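Local coordinates for Ufm1-specific protease (Caenorhabditis elegans, PDB 5EJJ), which hydrolyses the peptide bond at the C-terminal glycine of the ubiquitin-like modifier Ufm1 and is required to localise certain odorant receptors to olfactory cilia, at residues 289-294 and 304-309; 130-135 and 344-349; 62-67 and 271-276. One frame throughout, in Å; residues are numbered along the deposited sequence.

Interaction 1: 289-294 and 304-309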
loop_
_atom_site.group_PDB
_atom_site.type_symbol
_atom_site.label_atom_id
_atom_site.label_comp_id
_atom_site.label_asym_id
_atom_site.label_seq_id
_atom_site.Cartn_x
_atom_site.Cartn_y
_atom_site.Cartn_z
ATOM N N THR A 289 10.097 14.045 -4.083
ATOM C CA THR A 289 8.943 13.933 -3.167
ATOM C C THR A 289 9.048 12.644 -2.378
ATOM O O THR A 289 9.283 11.572 -2.950
ATOM C CB THR A 289 7.562 13.813 -3.889
ATOM O OG1 THR A 289 7.305 14.955 -4.718
ATOM C CG2 THR A 289 6.459 13.689 -2.866
ATOM N N SER A 290 8.834 12.729 -1.073
ATOM C CA SER A 290 8.849 11.528 -0.258
ATOM C C SER A 290 7.531 10.759 -0.250
ATOM O O SER A 290 6.478 11.313 0.075
ATOM C CB SER A 290 9.260 11.858 1.166
ATOM O OG SER A 290 10.605 11.471 1.355
ATOM N N ALA A 291 7.603 9.470 -0.576
ATOM C CA ALA A 291 6.431 8.605 -0.549
ATOM C C ALA A 291 6.677 7.326 0.239
ATOM O O ALA A 291 7.808 6.840 0.334
ATOM C CB ALA A 291 5.983 8.269 -1.978
ATOM N N THR A 292 5.600 6.789 0.796
ATOM C CA THR A 292 5.597 5.470 1.422
ATOM C C THR A 292 4.437 4.662 0.828
ATOM O O THR A 292 3.347 5.195 0.612
ATOM C CB THR A 292 5.419 5.570 2.943
ATOM O OG1 THR A 292 6.353 6.517 3.467
ATOM C CG2 THR A 292 5.682 4.253 3.586
ATOM N N TYR A 293 4.685 3.391 0.535
ATOM C CA TYR A 293 3.691 2.528 -0.056
ATOM C C TYR A 293 3.636 1.226 0.698
ATOM O O TYR A 293 4.561 0.870 1.430
ATOM C CB TYR A 293 4.063 2.192 -1.488
ATOM C CG TYR A 293 4.227 3.379 -2.367
ATOM C CD1 TYR A 293 5.458 3.991 -2.519
ATOM C CD2 TYR A 293 3.154 3.889 -3.058
ATOM C CE1 TYR A 293 5.610 5.094 -3.333
ATOM C CE2 TYR A 293 3.288 4.978 -3.882
ATOM C CZ TYR A 293 4.511 5.582 -4.010
ATOM O OH TYR A 293 4.614 6.675 -4.827
ATOM N N LEU A 294 2.540 0.504 0.496
ATOM C CA LEU A 294 2.425 -0.888 0.910
ATOM C C LEU A 294 1.985 -1.628 -0.323
ATOM O O LEU A 294 0.796 -1.755 -0.564
ATOM C CB LEU A 294 1.359 -1.045 1.986
ATOM C CG LEU A 294 1.098 -2.477 2.434
ATOM C CD1 LEU A 294 2.397 -3.104 2.817
ATOM C CD2 LEU A 294 0.165 -2.486 3.621
ATOM N N LEU A 304 10.357 5.485 -0.709
ATOM C CA LEU A 304 10.984 5.979 -1.912
ATOM C C LEU A 304 10.970 7.490 -1.976
ATOM O O LEU A 304 9.987 8.139 -1.600
ATOM C CB LEU A 304 10.276 5.418 -3.143
ATOM C CG LEU A 304 10.257 3.904 -3.343
ATOM C CD1 LEU A 304 9.356 3.565 -4.497
ATOM C CD2 LEU A 304 11.662 3.379 -3.570
ATOM N N GLN A 305 12.087 8.034 -2.445
ATOM C CA GLN A 305 12.190 9.427 -2.851
ATOM C C GLN A 305 11.862 9.438 -4.333
ATOM O O GLN A 305 12.506 8.724 -5.119
ATOM C CB GLN A 305 13.608 9.917 -2.626
ATOM C CG GLN A 305 14.053 9.712 -1.221
ATOM C CD GLN A 305 13.153 10.454 -0.281
ATOM O OE1 GLN A 305 12.359 9.852 0.433
ATOM N NE2 GLN A 305 13.239 11.780 -0.300
ATOM N N LEU A 306 10.834 10.200 -4.711
ATOM C CA LEU A 306 10.337 10.195 -6.095
ATOM C C LEU A 306 10.765 11.428 -6.902
ATOM O O LEU A 306 10.605 12.568 -6.449
ATOM C CB LEU A 306 8.822 10.089 -6.095
ATOM C CG LEU A 306 8.272 8.796 -5.534
ATOM C CD1 LEU A 306 6.780 8.894 -5.499
ATOM C CD2 LEU A 306 8.728 7.644 -6.402
ATOM N N PRO A 307 11.323 11.201 -8.096
ATOM C CA PRO A 307 11.759 12.303 -8.966
ATOM C C PRO A 307 10.578 12.997 -9.644
ATOM O O PRO A 307 10.254 12.687 -10.784
ATOM C CB PRO A 307 12.660 11.610 -9.999
ATOM C CG PRO A 307 12.226 10.177 -9.998
ATOM C CD PRO A 307 11.737 9.881 -8.600
ATOM N N THR A 308 9.946 13.937 -8.955
ATOM C CA THR A 308 8.702 14.526 -9.448
ATOM C C THR A 308 8.854 15.793 -10.312
ATOM O O THR A 308 7.849 16.376 -10.753
ATOM C CB THR A 308 7.741 14.832 -8.295
ATOM O OG1 THR A 308 8.484 15.325 -7.162
ATOM C CG2 THR A 308 6.955 13.586 -7.924
ATOM N N LYS A 309 10.092 16.221 -10.547
ATOM C CA LYS A 309 10.322 17.328 -11.463
ATOM C C LYS A 309 10.794 16.836 -12.822
ATOM O O LYS A 309 11.058 17.638 -13.701
ATOM C CB LYS A 309 11.306 18.338 -10.884
ATOM C CG LYS A 309 10.711 19.223 -9.784
ATOM C CD LYS A 309 9.514 20.039 -10.269
ATOM C CE LYS A 309 8.909 20.888 -9.148
ATOM N NZ LYS A 309 7.790 21.759 -9.638
#
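Strands 289-293 and 302-306 form an antiparallel beta hairpin, and this contact covers the half away from its turn. Thr-289 and Leu-306 are a hydrogen-bonded pair, Ser-290 and Gln-305 a non-hydrogen-bonded pair, and Ala-291 and Leu-304 again a hydrogen-bonded one, each of the outer pairs sharing two N-H to O bonds.

On the face that carries Thr-289, Ala-291, Leu-304 and Leu-306, the side chain of Leu-306 lies across the opposing strand. Its CB is 3.5 Å from Thr-289 O, the oxygen that accepts from Leu-306 N. CG, anti to the carbonyl carbon (chi1 -65°), remains 3.9 Å from that same Thr-289 O. With chi2 near 175°, Leu-306 CD1 is 3.7 Å from the methyl CB of Ala-291, and also meets the tip of Tyr-293, whose OH is 3.2 Å from Leu-306 CD1. The methyl sits at the edge of the phenol ring, near its plane, and the two side chains meet tip to tip. Leu-304 and Leu-306 are covered in turn by Leu-322 and Tyr-318 of helix 312-325.

The other face is polar. Gln-305, bent at chi2, brings its amide back over Ser-290, whose OG donates to Gln-305 OE1 at 2.6 Å on a lone pair in the carbonyl plane. OE1 also accepts from Arg-267 NH1 of helix 253-280, so two donors grip this buried oxygen.

At the Thr-289 end of the hairpin, the side chains of Thr-289 and Thr-308 cross at about a right angle, their OG1 atoms hydrogen-bonded at 2.7 Å.

Interaction 2: 130-135 and 344-349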
loop_
_atom_site.group_PDB
_atom_site.type_symbol
_atom_site.label_atom_id
_atom_site.label_comp_id
_atom_site.label_asym_id
_atom_site.label_seq_id
_atom_site.Cartn_x
_atom_site.Cartn_y
_atom_site.Cartn_z
ATOM N N VAL A 130 6.669 8.094 12.442
ATOM C CA VAL A 130 6.975 8.954 11.306
ATOM C C VAL A 130 7.330 10.395 11.723
ATOM O O VAL A 130 6.858 10.886 12.732
ATOM C CB VAL A 130 5.791 8.948 10.328
ATOM C CG1 VAL A 130 4.567 9.428 11.023
ATOM C CG2 VAL A 130 6.063 9.803 9.124
ATOM N N SER A 131 8.184 11.063 10.958
ATOM C CA SER A 131 8.481 12.475 11.188
ATOM C C SER A 131 8.878 13.145 9.880
ATOM O O SER A 131 9.321 12.467 8.963
ATOM C CB SER A 131 9.574 12.641 12.245
ATOM O OG SER A 131 10.794 12.072 11.813
ATOM N N ARG A 132 8.663 14.460 9.773
ATOM C CA ARG A 132 9.190 15.237 8.651
ATOM C C ARG A 132 10.597 15.634 8.995
ATOM O O ARG A 132 10.903 16.024 10.132
ATOM C CB ARG A 132 8.418 16.512 8.436
ATOM C CG ARG A 132 7.307 16.395 7.496
ATOM C CD ARG A 132 7.021 17.736 6.839
ATOM N NE ARG A 132 6.910 17.529 5.399
ATOM C CZ ARG A 132 6.801 18.504 4.513
ATOM N NH1 ARG A 132 6.779 19.768 4.946
ATOM N NH2 ARG A 132 6.723 18.209 3.205
ATOM N N VAL A 133 11.467 15.529 8.008
ATOM C CA VAL A 133 12.858 15.863 8.206
ATOM C C VAL A 133 13.309 16.605 6.973
ATOM O O VAL A 133 12.908 16.252 5.866
ATOM C CB VAL A 133 13.697 14.614 8.329
ATOM C CG1 VAL A 133 15.105 15.013 8.502
ATOM C CG2 VAL A 133 13.243 13.774 9.508
ATOM N N GLY A 134 14.114 17.646 7.146
ATOM C CA GLY A 134 14.605 18.394 6.003
ATOM C C GLY A 134 16.105 18.512 6.052
ATOM O O GLY A 134 16.697 18.458 7.129
ATOM N N TYR A 135 16.738 18.656 4.901
ATOM C CA TYR A 135 18.166 18.953 4.907
ATOM C C TYR A 135 18.566 19.723 3.669
ATOM O O TYR A 135 17.790 19.840 2.724
ATOM C CB TYR A 135 19.023 17.696 5.095
ATOM C CG TYR A 135 18.612 16.539 4.226
ATOM C CD1 TYR A 135 17.637 15.644 4.645
ATOM C CD2 TYR A 135 19.201 16.331 2.985
ATOM C CE1 TYR A 135 17.261 14.595 3.855
ATOM C CE2 TYR A 135 18.831 15.270 2.192
ATOM C CZ TYR A 135 17.856 14.414 2.635
ATOM O OH TYR A 135 17.474 13.356 1.857
ATOM N N HIS A 344 2.058 10.877 7.518
ATOM C CA HIS A 344 2.334 12.122 8.208
ATOM C C HIS A 344 1.240 13.150 7.927
ATOM O O HIS A 344 0.745 13.263 6.798
ATOM C CB HIS A 344 3.707 12.677 7.839
ATOM C CG HIS A 344 4.193 13.732 8.791
ATOM N ND1 HIS A 344 4.182 15.077 8.484
ATOM C CD2 HIS A 344 4.683 13.638 10.048
ATOM C CE1 HIS A 344 4.645 15.762 9.512
ATOM N NE2 HIS A 344 4.962 14.913 10.471
ATOM N N SER A 345 0.864 13.890 8.962
ATOM C CA SER A 345 -0.252 14.812 8.866
ATOM C C SER A 345 0.046 15.994 7.943
ATOM O O SER A 345 -0.868 16.641 7.424
ATOM C CB SER A 345 -0.659 15.296 10.256
ATOM O OG SER A 345 0.455 15.818 10.957
ATOM N N GLU A 346 1.322 16.274 7.727
ATOM C CA GLU A 346 1.696 17.371 6.847
ATOM C C GLU A 346 1.993 16.858 5.445
ATOM O O GLU A 346 2.645 17.532 4.647
ATOM C CB GLU A 346 2.900 18.137 7.411
ATOM C CG GLU A 346 2.574 18.983 8.639
ATOM C CD GLU A 346 3.816 19.501 9.375
ATOM O OE1 GLU A 346 4.952 19.333 8.856
ATOM O OE2 GLU A 346 3.651 20.076 10.482
ATOM N N SER A 347 1.534 15.651 5.144
ATOM C CA SER A 347 1.767 15.097 3.817
ATOM C C SER A 347 0.595 15.438 2.914
ATOM O O SER A 347 -0.563 15.516 3.368
ATOM C CB SER A 347 1.992 13.585 3.868
ATOM O OG SER A 347 3.288 13.267 4.341
ATOM N N ALA A 348 0.911 15.654 1.638
ATOM C CA ALA A 348 -0.088 16.005 0.638
ATOM C C ALA A 348 -0.900 14.780 0.282
ATOM O O ALA A 348 -0.359 13.807 -0.242
ATOM C CB ALA A 348 0.586 16.541 -0.592
ATOM N N ARG A 349 -2.195 14.828 0.575
ATOM C CA ARG A 349 -3.109 13.754 0.211
ATOM C C ARG A 349 -4.091 14.217 -0.876
ATOM O O ARG A 349 -4.335 15.416 -1.034
ATOM C CB ARG A 349 -3.859 13.275 1.446
ATOM C CG ARG A 349 -4.256 14.409 2.327
ATOM C CD ARG A 349 -5.081 13.952 3.506
ATOM N NE ARG A 349 -4.413 12.951 4.340
ATOM C CZ ARG A 349 -3.328 13.187 5.083
ATOM N NH1 ARG A 349 -2.752 14.391 5.074
ATOM N NH2 ARG A 349 -2.804 12.218 5.834
HETATM O O HOH W 1 5.214 15.391 5.323
#
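His-344 lays one face of its imidazole against strand 127-139 at Arg-132. Arg-132 CG is 3.4 Å from His-344 CE1, and the backbone N of Arg-132 lies over the same ring. Beside it the CG2 methyl of Val-130 packs on His-344 CB at 3.9 Å. The side chains of Arg-132 and His-344 cross at about a right angle, yet the guanidinium and imidazole planes are only 19° apart.

Glu-346 approaches the aliphatic part of the arginine: its OE1 is 3.3 Å from Arg-132 CD but 4.3 Å from Arg-132 NH1, too far for a salt bridge, and the carboxylate stands nearly perpendicular to the guanidinium (89°). The carbonyl oxygen of Glu-346 lies over one guanidinium face.

A water bridges the two segments, 2.7 Å from Arg-132 NE and 3.3 Å from His-344 ND1, both weak hydrogen bonds, and 3.0 Å from Ser-347 OG.

His-344, Glu-346 and Ser-347 are placed by a type I beta turn from His-344 to Ser-347, closed by Ser-347 N to His-344 O at 3.0 Å. His-344 CG is anti to the backbone N (chi1 -164°), which swings the ring onto the strand. Ser-347 OG is also hydrogen-bonded to Glu-242 OE2. The strand itself is held on both flanks, by backbone bonds of Val-130 to strand 199-205 and of Ser-131 to Val-243, within a five-stranded mixed sheet.

An alanine in place of His-344 would lose the ring that covers Arg-132 CG and would probably loosen the turn on the sheet.

The contact thus rests mainly on methylene-to-ring packing, with weak water-mediated polar links; the nearby arginine charge would tend to disfavour protonation of His-344, an effect the neighbouring carboxylates may offset.

Interaction 3: 62-67 and 271-276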
loop_
_atom_site.group_PDB
_atom_site.type_symbol
_atom_site.label_atom_id
_atom_site.label_comp_id
_atom_site.label_asym_id
_atom_site.label_seq_id
_atom_site.Cartn_x
_atom_site.Cartn_y
_atom_site.Cartn_z
ATOM N N ARG A 62 21.717 -3.339 -5.477
ATOM C CA ARG A 62 21.518 -3.950 -4.177
ATOM C C ARG A 62 21.328 -2.838 -3.171
ATOM O O ARG A 62 20.407 -2.861 -2.367
ATOM C CB ARG A 62 22.696 -4.838 -3.778
ATOM C CG ARG A 62 22.385 -5.780 -2.626
ATOM C CD ARG A 62 23.644 -6.302 -1.890
ATOM N NE ARG A 62 24.593 -5.250 -1.477
ATOM C CZ ARG A 62 24.352 -4.265 -0.595
ATOM N NH1 ARG A 62 23.172 -4.132 0.011
ATOM N NH2 ARG A 62 25.310 -3.384 -0.321
ATOM N N GLN A 63 22.199 -1.843 -3.236
ATOM C CA GLN A 63 22.117 -0.700 -2.341
ATOM C C GLN A 63 20.859 0.120 -2.568
ATOM O O GLN A 63 20.331 0.714 -1.630
ATOM C CB GLN A 63 23.318 0.213 -2.527
ATOM C CG GLN A 63 24.651 -0.413 -2.212
ATOM C CD GLN A 63 25.792 0.521 -2.544
ATOM O OE1 GLN A 63 25.578 1.695 -2.879
ATOM N NE2 GLN A 63 27.016 0.011 -2.456
ATOM N N PHE A 64 20.384 0.194 -3.805
ATOM C CA PHE A 64 19.123 0.895 -4.009
ATOM C C PHE A 64 17.966 0.159 -3.338
ATOM O O PHE A 64 17.124 0.778 -2.691
ATOM C CB PHE A 64 18.793 1.130 -5.473
ATOM C CG PHE A 64 17.530 1.907 -5.655
ATOM C CD1 PHE A 64 17.508 3.288 -5.430
ATOM C CD2 PHE A 64 16.345 1.261 -5.992
ATOM C CE1 PHE A 64 16.341 4.013 -5.576
ATOM C CE2 PHE A 64 15.168 1.973 -6.142
ATOM C CZ PHE A 64 15.161 3.351 -5.935
ATOM N N LEU A 65 17.933 -1.159 -3.491
ATOM C CA LEU A 65 16.884 -1.961 -2.886
ATOM C C LEU A 65 16.834 -1.755 -1.388
ATOM O O LEU A 65 15.798 -1.364 -0.862
ATOM C CB LEU A 65 17.052 -3.449 -3.209
ATOM C CG LEU A 65 16.883 -3.803 -4.688
ATOM C CD1 LEU A 65 16.901 -5.280 -4.838
ATOM C CD2 LEU A 65 15.616 -3.238 -5.259
ATOM N N GLU A 66 17.957 -1.991 -0.712
ATOM C CA GLU A 66 18.017 -1.973 0.751
ATOM C C GLU A 66 17.604 -0.610 1.312
ATOM O O GLU A 66 16.965 -0.540 2.360
ATOM C CB GLU A 66 19.419 -2.369 1.225
ATOM C CG GLU A 66 19.559 -2.792 2.702
ATOM C CD GLU A 66 20.793 -3.718 2.922
ATOM O OE1 GLU A 66 21.021 -4.223 4.061
ATOM O OE2 GLU A 66 21.543 -3.946 1.933
ATOM N N SER A 67 17.918 0.468 0.602
ATOM C CA SER A 67 17.596 1.787 1.114
ATOM C C SER A 67 16.100 2.042 1.031
ATOM O O SER A 67 15.573 3.004 1.604
ATOM C CB SER A 67 18.347 2.869 0.335
ATOM O OG SER A 67 17.626 3.314 -0.806
ATOM N N THR A 271 17.606 9.412 -1.772
ATOM C CA THR A 271 17.548 10.725 -2.435
ATOM C C THR A 271 18.804 10.938 -3.253
ATOM O O THR A 271 18.764 11.431 -4.379
ATOM C CB THR A 271 17.497 11.861 -1.407
ATOM O OG1 THR A 271 16.297 11.755 -0.629
ATOM C CG2 THR A 271 17.550 13.225 -2.100
ATOM N N MET A 272 19.922 10.556 -2.649
ATOM C CA MET A 272 21.225 10.625 -3.273
ATOM C C MET A 272 21.195 9.838 -4.574
ATOM O O MET A 272 21.521 10.361 -5.640
ATOM C CB MET A 272 22.262 10.045 -2.315
ATOM C CG MET A 272 23.692 9.996 -2.853
ATOM S SD MET A 272 24.372 8.345 -3.191
ATOM C CE MET A 272 24.256 8.338 -4.976
ATOM N N MET A 273 20.775 8.585 -4.487
ATOM C CA MET A 273 20.767 7.722 -5.653
ATOM C C MET A 273 19.829 8.187 -6.784
ATOM O O MET A 273 20.177 8.072 -7.957
ATOM C CB MET A 273 20.481 6.278 -5.254
ATOM C CG MET A 273 21.661 5.565 -4.624
ATOM S SD MET A 273 21.283 3.879 -4.054
ATOM C CE MET A 273 21.645 4.044 -2.309
ATOM N N VAL A 274 18.654 8.708 -6.456
ATOM C CA VAL A 274 17.727 9.110 -7.506
ATOM C C VAL A 274 18.278 10.347 -8.176
ATOM O O VAL A 274 18.223 10.493 -9.391
ATOM C CB VAL A 274 16.328 9.443 -6.957
ATOM C CG1 VAL A 274 15.382 9.716 -8.086
ATOM C CG2 VAL A 274 15.789 8.287 -6.170
ATOM N N THR A 275 18.814 11.242 -7.362
ATOM C CA THR A 275 19.398 12.483 -7.850
ATOM C C THR A 275 20.558 12.245 -8.810
ATOM O O THR A 275 20.540 12.747 -9.924
ATOM C CB THR A 275 19.866 13.347 -6.683
ATOM O OG1 THR A 275 18.717 13.741 -5.922
ATOM C CG2 THR A 275 20.573 14.572 -7.201
ATOM N N VAL A 276 21.554 11.481 -8.365
ATOM C CA VAL A 276 22.669 11.097 -9.220
ATOM C C VAL A 276 22.171 10.517 -10.544
ATOM O O VAL A 276 22.589 10.957 -11.605
ATOM C CB VAL A 276 23.626 10.090 -8.522
ATOM C CG1 VAL A 276 24.444 9.314 -9.544
ATOM C CG2 VAL A 276 24.542 10.809 -7.560
#
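Helices 59-68 and 253-280 meet here with their local axes 10.7 Å apart and 133° between their directions, and one side chain bridges most of that gap. Met-273 points at the opposing helix and packs closely on its backbone: SD is 3.7 Å from Phe-64 CA, and CE lies 3.6 Å from Gln-63 O. The bend at chi3 (-120°) brings CE near that carbonyl, while the sulfur stays beside the ring of Phe-64. SD is 5.4 Å from the Phe-64 ring centroid and 85° off the ring normal, at the edge.

Elsewhere the fit is looser. Val-274 CG2 also faces the ring edge, but only at 4.4 Å from Phe-64 CE1, and Ser-67 OG is equally far, 4.4 Å, from Met-273 CE. That hydroxyl donates to Phe-64 O and is hydrogen-bonded to Asn-270 ND2. Gln-63, partly exposed, meets Met-273 CE through its CB and backbone, on the more open side; the Phe-64 side chain also touches Tyr-318 and Leu-322 of helix 312-325.

The arrangement is an edge-on Met-aromatic contact in a helix-helix interface that joins the MPN region to the UfSP2-type N-terminal region.

Helix 253-280 ties the set together. Thr-271 of interaction 3 lies against interaction 1, its OG1 3.1 Å from Gln-305 NE2, and makes a probable hydrogen bond to interaction 2, Thr-271 OG1 to Tyr-135 OH at 3.2 Å. Val-274 CG2 packs 3.5 Å from Gln-305 O, so strand 302-306 of the hairpin packs against this helix. The centres of interactions 1 and 2 are about 12 Å apart, as are those of 1 and 3, whereas 2 and 3 lie about 20 Å apart. Interactions 1 and 2 do not touch, their nearest atoms being about 5 Å apart. All three lie away from the inferred active-site residues Cys-396, Asp-520 and His-522.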